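Local coordinates for ActII protein (Streptomyces coelicolor, PDB 2OPT) that probably binds operator DNA as a TetR-like transcriptional repressor and also binds actinorhodin and its biosynthetic precursor (S)-DNPA, at residues Val61-Val65 / Met89-His93; Glu64-Pro68 / Glu81-Leu86. All coordinates share one frame. Numbering follows the deposited sequence.

Overall arrangement
Contacts 1 and 2 illustrate how one loop can be fastened to one helix at successive levels. Both start from the chain that follows helix 50-61, and both end on helix 75-92; Glu64 and Val65 belong to each, and the two centres lie about 9 Å apart. Contact 1 holds the beginning of the loop to the C-terminal end of helix 75-92, chiefly through Met89 and His93. In contact 2 the following residues run extended back along the same helix, past Ser85, Met82 and Glu81. Helix 50-61 connects the N-terminal helices, which carry the predicted helix-turn-helix at residues 28-47, to the C-terminal domain, and the loop after it is what both contacts tie to helix 75-92.

Contact 1. Residues Val61-Val65 / Met89-His93; sequences VLTEV and MFLAH
Residues 62-64, following helix 50-61, keep helical backbone angles, and the bonds Glu64 N to Val61 O (2.8 Å) and Val65 N to Leu62 O (3.2 Å) close the turn; Val65 then becomes extended (phi/psi -90/118). Opposite lies the last turn of helix 75-92, with His93 just beyond it in an extended conformation (-127/103); the closest CA pair is Glu64-Met89 at 6.2 Å. Val61, rotamer m, points toward this turn: its CG1 stands over a face of the His93 imidazole, 3.9 Å from the centroid and 11° off the normal, a CH-pi contact, while its CG2 is 3.9 Å from Met89 SD. The Met89 side chain (t, t, p) reaches into the loop, with SD also 3.4 Å from Val61 O. Leu62 (m, t) starts away, but its CD2 swings back to 3.6 Å from Met89 SD. In the TetR fold this is where the N-terminal helices, which probably bind DNA, meet the C-terminal domain; the His93 ring lies between Asp20 of helix 8-22, whose OD1 is hydrogen-bonded to ND1, and Glu64. Glu64 (m, t) completes a His-carboxylate hydrogen bond: His93 NE2 donates to Glu64 OE2 at 2.6 Å, near the ring plane. Glu64 OE1 lies 3.8 Å from Met89 CG. Val65, rotamer t, brings CG2 to 3.7 Å from Met89 SD.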
ATOM      1  N   VAL A  61      -5.950  18.266  -7.018  1.00 26.63           N
ATOM      2  CA  VAL A  61      -6.884  17.246  -7.503  1.00 24.94           C
ATOM      3  C   VAL A  61      -7.818  16.751  -6.357  1.00 25.90           C
ATOM      4  O   VAL A  61      -8.858  16.187  -6.605  1.00 23.65           O
ATOM      5  CB  VAL A  61      -6.089  16.031  -8.072  1.00 25.01           C
ATOM      6  CG1 VAL A  61      -5.378  16.439  -9.301  1.00 27.40           C
ATOM      7  CG2 VAL A  61      -5.024  15.505  -7.036  1.00 26.10           C
ATOM      8  N   LEU A  62      -7.401  16.922  -5.101  1.00 25.38           N
ATOM      9  CA  LEU A  62      -8.186  16.494  -3.938  1.00 26.80           C
ATOM     10  C   LEU A  62      -9.484  17.247  -3.790  1.00 28.62           C
ATOM     11  O   LEU A  62     -10.366  16.815  -3.062  1.00 28.58           O
ATOM     12  CB  LEU A  62      -7.382  16.677  -2.663  1.00 26.95           C
ATOM     13  CG  LEU A  62      -6.203  15.709  -2.526  1.00 26.42           C
ATOM     14  CD1 LEU A  62      -5.478  15.888  -1.146  1.00 27.06           C
ATOM     15  CD2 LEU A  62      -6.735  14.285  -2.617  1.00 31.70           C
ATOM     16  N   THR A  63      -9.595  18.376  -4.494  1.00 29.29           N
ATOM     17  CA  THR A  63     -10.849  19.045  -4.635  1.00 31.80           C
ATOM     18  C   THR A  63     -11.880  18.090  -5.180  1.00 31.47           C
ATOM     19  O   THR A  63     -13.060  18.261  -4.920  1.00 33.59           O
ATOM     20  CB  THR A  63     -10.755  20.294  -5.575  1.00 33.41           C
ATOM     21  OG1 THR A  63     -11.851  21.143  -5.259  1.00 37.28           O
ATOM     22  CG2 THR A  63     -10.869  19.931  -7.058  1.00 33.08           C
ATOM     23  N   GLU A  64     -11.435  17.082  -5.963  1.00 31.24           N
ATOM     24  CA  GLU A  64     -12.346  16.109  -6.631  1.00 30.82           C
ATOM     25  C   GLU A  64     -12.985  15.081  -5.716  1.00 29.91           C
ATOM     26  O   GLU A  64     -13.924  14.373  -6.092  1.00 29.04           O
ATOM     27  CB  GLU A  64     -11.570  15.358  -7.727  1.00 31.86           C
ATOM     28  CG  GLU A  64     -10.953  16.258  -8.799  1.00 34.63           C
ATOM     29  CD  GLU A  64     -10.348  15.489  -9.995  1.00 35.62           C
ATOM     30  OE1 GLU A  64     -10.597  14.275 -10.174  1.00 35.69           O
ATOM     31  OE2 GLU A  64      -9.639  16.134 -10.772  1.00 39.47           O
ATOM     32  N   VAL A  65     -12.440  14.943  -4.520  1.00 29.65           N
ATOM     33  CA  VAL A  65     -12.892  13.922  -3.602  1.00 31.28           C
ATOM     34  C   VAL A  65     -14.022  14.485  -2.740  1.00 31.78           C
ATOM     35  O   VAL A  65     -13.827  15.441  -1.968  1.00 30.72           O
ATOM     36  CB  VAL A  65     -11.771  13.473  -2.646  1.00 30.75           C
ATOM     37  CG1 VAL A  65     -12.342  12.459  -1.632  1.00 32.58           C
ATOM     38  CG2 VAL A  65     -10.607  12.912  -3.438  1.00 30.74           C
ATOM     39  N   MET A  89     -10.773   9.716  -8.488  1.00 29.51           N
ATOM     40  CA  MET A  89      -9.804  10.797  -8.693  0.50 29.28           C
ATOM     41  C   MET A  89      -8.498  10.239  -9.227  1.00 29.09           C
ATOM     42  O   MET A  89      -7.991  10.704 -10.201  1.00 28.93           O
ATOM     43  CB  MET A  89      -9.566  11.544  -7.366  0.50 28.80           C
ATOM     44  CG  MET A  89      -8.488  12.629  -7.444  0.50 28.35           C
ATOM     45  SD  MET A  89      -7.803  13.011  -5.824  0.50 30.60           S
ATOM     46  CE  MET A  89      -6.781  11.581  -5.460  0.50 25.24           C
ATOM     47  N   PHE A  90      -7.948   9.226  -8.544  1.00 28.96           N
ATOM     48  CA  PHE A  90      -6.749   8.493  -9.013  1.00 29.15           C
ATOM     49  C   PHE A  90      -6.903   7.951 -10.442  1.00 29.69           C
ATOM     50  O   PHE A  90      -6.013   8.110 -11.262  1.00 28.81           O
ATOM     51  CB  PHE A  90      -6.454   7.349  -8.070  1.00 29.22           C
ATOM     52  CG  PHE A  90      -5.821   7.803  -6.756  1.00 29.01           C
ATOM     53  CD1 PHE A  90      -4.726   8.648  -6.762  1.00 28.74           C
ATOM     54  CD2 PHE A  90      -6.340   7.394  -5.535  1.00 30.19           C
ATOM     55  CE1 PHE A  90      -4.129   9.066  -5.532  1.00 31.21           C
ATOM     56  CE2 PHE A  90      -5.758   7.815  -4.328  1.00 29.94           C
ATOM     57  CZ  PHE A  90      -4.673   8.647  -4.345  1.00 31.95           C
ATOM     58  N   LEU A  91      -8.051   7.370 -10.740  1.00 31.31           N
ATOM     59  CA  LEU A  91      -8.327   6.806 -12.074  1.00 34.42           C
ATOM     60  C   LEU A  91      -8.387   7.876 -13.149  1.00 36.20           C
ATOM     61  O   LEU A  91      -8.144   7.596 -14.342  1.00 39.44           O
ATOM     62  CB  LEU A  91      -9.604   5.942 -12.083  1.00 34.81           C
ATOM     63  CG  LEU A  91      -9.520   4.637 -11.261  1.00 36.28           C
ATOM     64  CD1 LEU A  91     -10.735   3.761 -11.435  1.00 34.08           C
ATOM     65  CD2 LEU A  91      -8.284   3.850 -11.577  1.00 37.01           C
ATOM     66  N   ALA A  92      -8.693   9.100 -12.739  1.00 36.16           N
ATOM     67  CA  ALA A  92      -8.773  10.236 -13.643  1.00 36.02           C
ATOM     68  C   ALA A  92      -7.370  10.795 -13.962  1.00 36.28           C
ATOM     69  O   ALA A  92      -7.175  11.424 -14.994  1.00 36.20           O
ATOM     70  CB  ALA A  92      -9.635  11.309 -13.016  1.00 36.10           C
ATOM     71  N   HIS A  93      -6.402  10.547 -13.078  1.00 34.68           N
ATOM     72  CA  HIS A  93      -5.117  11.253 -13.102  1.00 34.95           C
ATOM     73  C   HIS A  93      -3.929  10.329 -13.121  1.00 35.89           C
ATOM     74  O   HIS A  93      -3.503   9.787 -12.064  1.00 36.96           O
ATOM     75  CB  HIS A  93      -4.991  12.304 -11.959  1.00 33.85           C
ATOM     76  CG  HIS A  93      -6.056  13.366 -12.012  1.00 33.20           C
ATOM     77  ND1 HIS A  93      -6.069  14.351 -12.970  1.00 31.07           N
ATOM     78  CD2 HIS A  93      -7.173  13.556 -11.268  1.00 30.62           C
ATOM     79  CE1 HIS A  93      -7.127  15.117 -12.808  1.00 32.06           C
ATOM     80  NE2 HIS A  93      -7.818  14.654 -11.791  1.00 31.51           N
TER

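Contact 2. Residues Glu64-Pro68 / Glu81-Leu86; sequences EVEVP and EMCRSL
A loop in extended conformation, residues 65-67 having psi near 118°, passes along helical residues 81-86, with CA pairs Val65-Ser85 at 5.2 Å and Val67-Met82 at 5.1 Å. Ser85 (t) turns its hydroxyl to the loop, and Glu66 N donates to Ser85 OG at 2.9 Å (169°). A water donates to Glu64 O (2.8 Å) and Ser85 O (2.7 Å), and weakly accepts from Ser85 OG (3.4 Å). Val65, also t, sets CG2 3.7 Å from CD1 of Leu86 (t, p). Met82 (t, t) points its CB toward the loop, 4.1 Å from Pro68 CD, before its end leads away; its SD is 4.0 Å from Val67 CG1, and both side chains touch Thr117 of helix 108-123. Glu81 (t, t) brings OE1 to 3.5 Å from Pro68 CG. Here the loop between helices 50-61 and 75-92 runs back along the latter and packs on it, within the all-helical fold of a TetR-family protein.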
ATOM      1  N   GLU A  64     -11.435  17.082  -5.963  1.00 31.24           N
ATOM      2  CA  GLU A  64     -12.346  16.109  -6.631  1.00 30.82           C
ATOM      3  C   GLU A  64     -12.985  15.081  -5.716  1.00 29.91           C
ATOM      4  O   GLU A  64     -13.924  14.373  -6.092  1.00 29.04           O
ATOM      5  CB  GLU A  64     -11.570  15.358  -7.727  1.00 31.86           C
ATOM      6  CG  GLU A  64     -10.953  16.258  -8.799  1.00 34.63           C
ATOM      7  CD  GLU A  64     -10.348  15.489  -9.995  1.00 35.62           C
ATOM      8  OE1 GLU A  64     -10.597  14.275 -10.174  1.00 35.69           O
ATOM      9  OE2 GLU A  64      -9.639  16.134 -10.772  1.00 39.47           O
ATOM     10  N   VAL A  65     -12.440  14.943  -4.520  1.00 29.65           N
ATOM     11  CA  VAL A  65     -12.892  13.922  -3.602  1.00 31.28           C
ATOM     12  C   VAL A  65     -14.022  14.485  -2.740  1.00 31.78           C
ATOM     13  O   VAL A  65     -13.827  15.441  -1.968  1.00 30.72           O
ATOM     14  CB  VAL A  65     -11.771  13.473  -2.646  1.00 30.75           C
ATOM     15  CG1 VAL A  65     -12.342  12.459  -1.632  1.00 32.58           C
ATOM     16  CG2 VAL A  65     -10.607  12.912  -3.438  1.00 30.74           C
ATOM     17  N   GLU A  66     -15.201  13.898  -2.834  1.00 32.71           N
ATOM     18  CA  GLU A  66     -16.282  14.471  -2.099  0.50 34.21           C
ATOM     19  C   GLU A  66     -16.569  13.566  -0.869  1.00 33.70           C
ATOM     20  O   GLU A  66     -16.860  12.384  -0.997  1.00 34.24           O
ATOM     21  CB  GLU A  66     -17.461  14.751  -3.048  0.50 36.34           C
ATOM     22  CG  GLU A  66     -17.978  16.253  -3.029  0.50 41.16           C
ATOM     23  CD  GLU A  66     -17.158  17.243  -3.876  0.50 44.48           C
ATOM     24  OE1 GLU A  66     -16.411  18.085  -3.319  0.50 47.09           O
ATOM     25  OE2 GLU A  66     -17.280  17.207  -5.112  0.50 48.67           O
ATOM     26  N   VAL A  67     -16.406  14.154   0.310  1.00 31.79           N
ATOM     27  CA  VAL A  67     -16.668  13.504   1.569  1.00 31.59           C
ATOM     28  C   VAL A  67     -18.013  14.051   2.024  1.00 33.05           C
ATOM     29  O   VAL A  67     -18.180  15.265   2.168  1.00 33.05           O
ATOM     30  CB  VAL A  67     -15.575  13.832   2.628  1.00 30.40           C
ATOM     31  CG1 VAL A  67     -15.821  13.011   3.857  1.00 30.80           C
ATOM     32  CG2 VAL A  67     -14.183  13.535   2.052  1.00 27.05           C
ATOM     33  N   PRO A  68     -19.015  13.170   2.172  1.00 34.87           N
ATOM     34  CA  PRO A  68     -20.338  13.702   2.480  1.00 35.67           C
ATOM     35  C   PRO A  68     -20.485  14.173   3.903  1.00 37.05           C
ATOM     36  O   PRO A  68     -19.719  13.764   4.815  1.00 36.00           O
ATOM     37  CB  PRO A  68     -21.240  12.500   2.220  1.00 38.30           C
ATOM     38  CG  PRO A  68     -20.355  11.324   2.525  1.00 35.66           C
ATOM     39  CD  PRO A  68     -19.035  11.703   1.977  1.00 34.79           C
ATOM     40  N   GLU A  81     -18.836   5.487  -0.235  1.00 29.07           N
ATOM     41  CA  GLU A  81     -19.005   6.595  -1.199  0.50 29.04           C
ATOM     42  C   GLU A  81     -17.766   7.469  -1.274  1.00 29.04           C
ATOM     43  O   GLU A  81     -17.299   7.843  -2.356  1.00 26.55           O
ATOM     44  CB  GLU A  81     -20.178   7.499  -0.791  0.50 30.43           C
ATOM     45  CG  GLU A  81     -20.149   8.900  -1.481  0.50 32.16           C
ATOM     46  CD  GLU A  81     -21.165   9.928  -0.930  0.50 31.36           C
ATOM     47  OE1 GLU A  81     -22.004   9.590  -0.078  0.50 27.39           O
ATOM     48  OE2 GLU A  81     -21.121  11.090  -1.399  0.50 36.41           O
ATOM     49  N   MET A  82     -17.268   7.848  -0.101  1.00 28.09           N
ATOM     50  CA  MET A  82     -16.077   8.682   0.007  1.00 30.19           C
ATOM     51  C   MET A  82     -14.839   7.969  -0.526  1.00 29.15           C
ATOM     52  O   MET A  82     -13.962   8.594  -1.123  1.00 28.94           O
ATOM     53  CB  MET A  82     -15.857   9.104   1.462  1.00 30.59           C
ATOM     54  CG  MET A  82     -14.415   9.426   1.811  1.00 34.41           C
ATOM     55  SD  MET A  82     -14.127   9.434   3.591  1.00 39.88           S
ATOM     56  CE  MET A  82     -13.570   7.753   3.852  1.00 36.90           C
ATOM     57  N   CYS A  83     -14.772   6.659  -0.309  1.00 28.21           N
ATOM     58  CA  CYS A  83     -13.652   5.861  -0.795  1.00 26.25           C
ATOM     59  C   CYS A  83     -13.699   5.715  -2.312  1.00 26.23           C
ATOM     60  O   CYS A  83     -12.668   5.766  -2.983  1.00 26.46           O
ATOM     61  CB  CYS A  83     -13.649   4.482  -0.134  1.00 27.48           C
ATOM     62  SG  CYS A  83     -13.093   4.477   1.585  1.00 26.16           S
ATOM     63  N   ARG A  84     -14.903   5.533  -2.844  1.00 26.45           N
ATOM     64  CA  ARG A  84     -15.098   5.427  -4.285  1.00 25.55           C
ATOM     65  C   ARG A  84     -14.730   6.733  -4.981  1.00 23.52           C
ATOM     66  O   ARG A  84     -14.218   6.731  -6.101  1.00 24.18           O
ATOM     67  CB  ARG A  84     -16.545   5.048  -4.603  1.00 26.02           C
ATOM     68  CG  ARG A  84     -16.877   3.585  -4.342  1.00 26.40           C
ATOM     69  CD  ARG A  84     -18.280   3.241  -4.824  1.00 29.34           C
ATOM     70  NE  ARG A  84     -18.830   2.079  -4.132  1.00 37.10           N
ATOM     71  CZ  ARG A  84     -19.978   2.083  -3.463  1.00 36.35           C
ATOM     72  NH1 ARG A  84     -20.404   0.979  -2.864  1.00 40.41           N
ATOM     73  NH2 ARG A  84     -20.703   3.191  -3.392  1.00 37.55           N
ATOM     74  N   SER A  85     -14.992   7.847  -4.306  1.00 23.58           N
ATOM     75  CA  SER A  85     -14.611   9.183  -4.816  1.00 25.30           C
ATOM     76  C   SER A  85     -13.099   9.395  -4.933  1.00 24.72           C
ATOM     77  O   SER A  85     -12.583   9.939  -5.916  1.00 23.76           O
ATOM     78  CB  SER A  85     -15.211  10.277  -3.904  1.00 27.15           C
ATOM     79  OG  SER A  85     -15.221  11.561  -4.542  1.00 29.89           O
ATOM     80  N   LEU A  86     -12.370   8.957  -3.924  1.00 24.11           N
ATOM     81  CA  LEU A  86     -10.951   8.972  -3.982  1.00 24.38           C
ATOM     82  C   LEU A  86     -10.412   8.095  -5.096  1.00 25.47           C
ATOM     83  O   LEU A  86      -9.489   8.487  -5.818  1.00 24.81           O
ATOM     84  CB  LEU A  86     -10.413   8.420  -2.651  1.00 24.38           C
ATOM     85  CG  LEU A  86      -8.916   8.595  -2.462  1.00 27.96           C
ATOM     86  CD1 LEU A  86      -8.386  10.054  -2.556  1.00 30.24           C
ATOM     87  CD2 LEU A  86      -8.541   8.003  -1.110  1.00 26.17           C
TER
HETATM   88  O   HOH W   1     -13.553  11.958  -7.431  1.00 24.84           O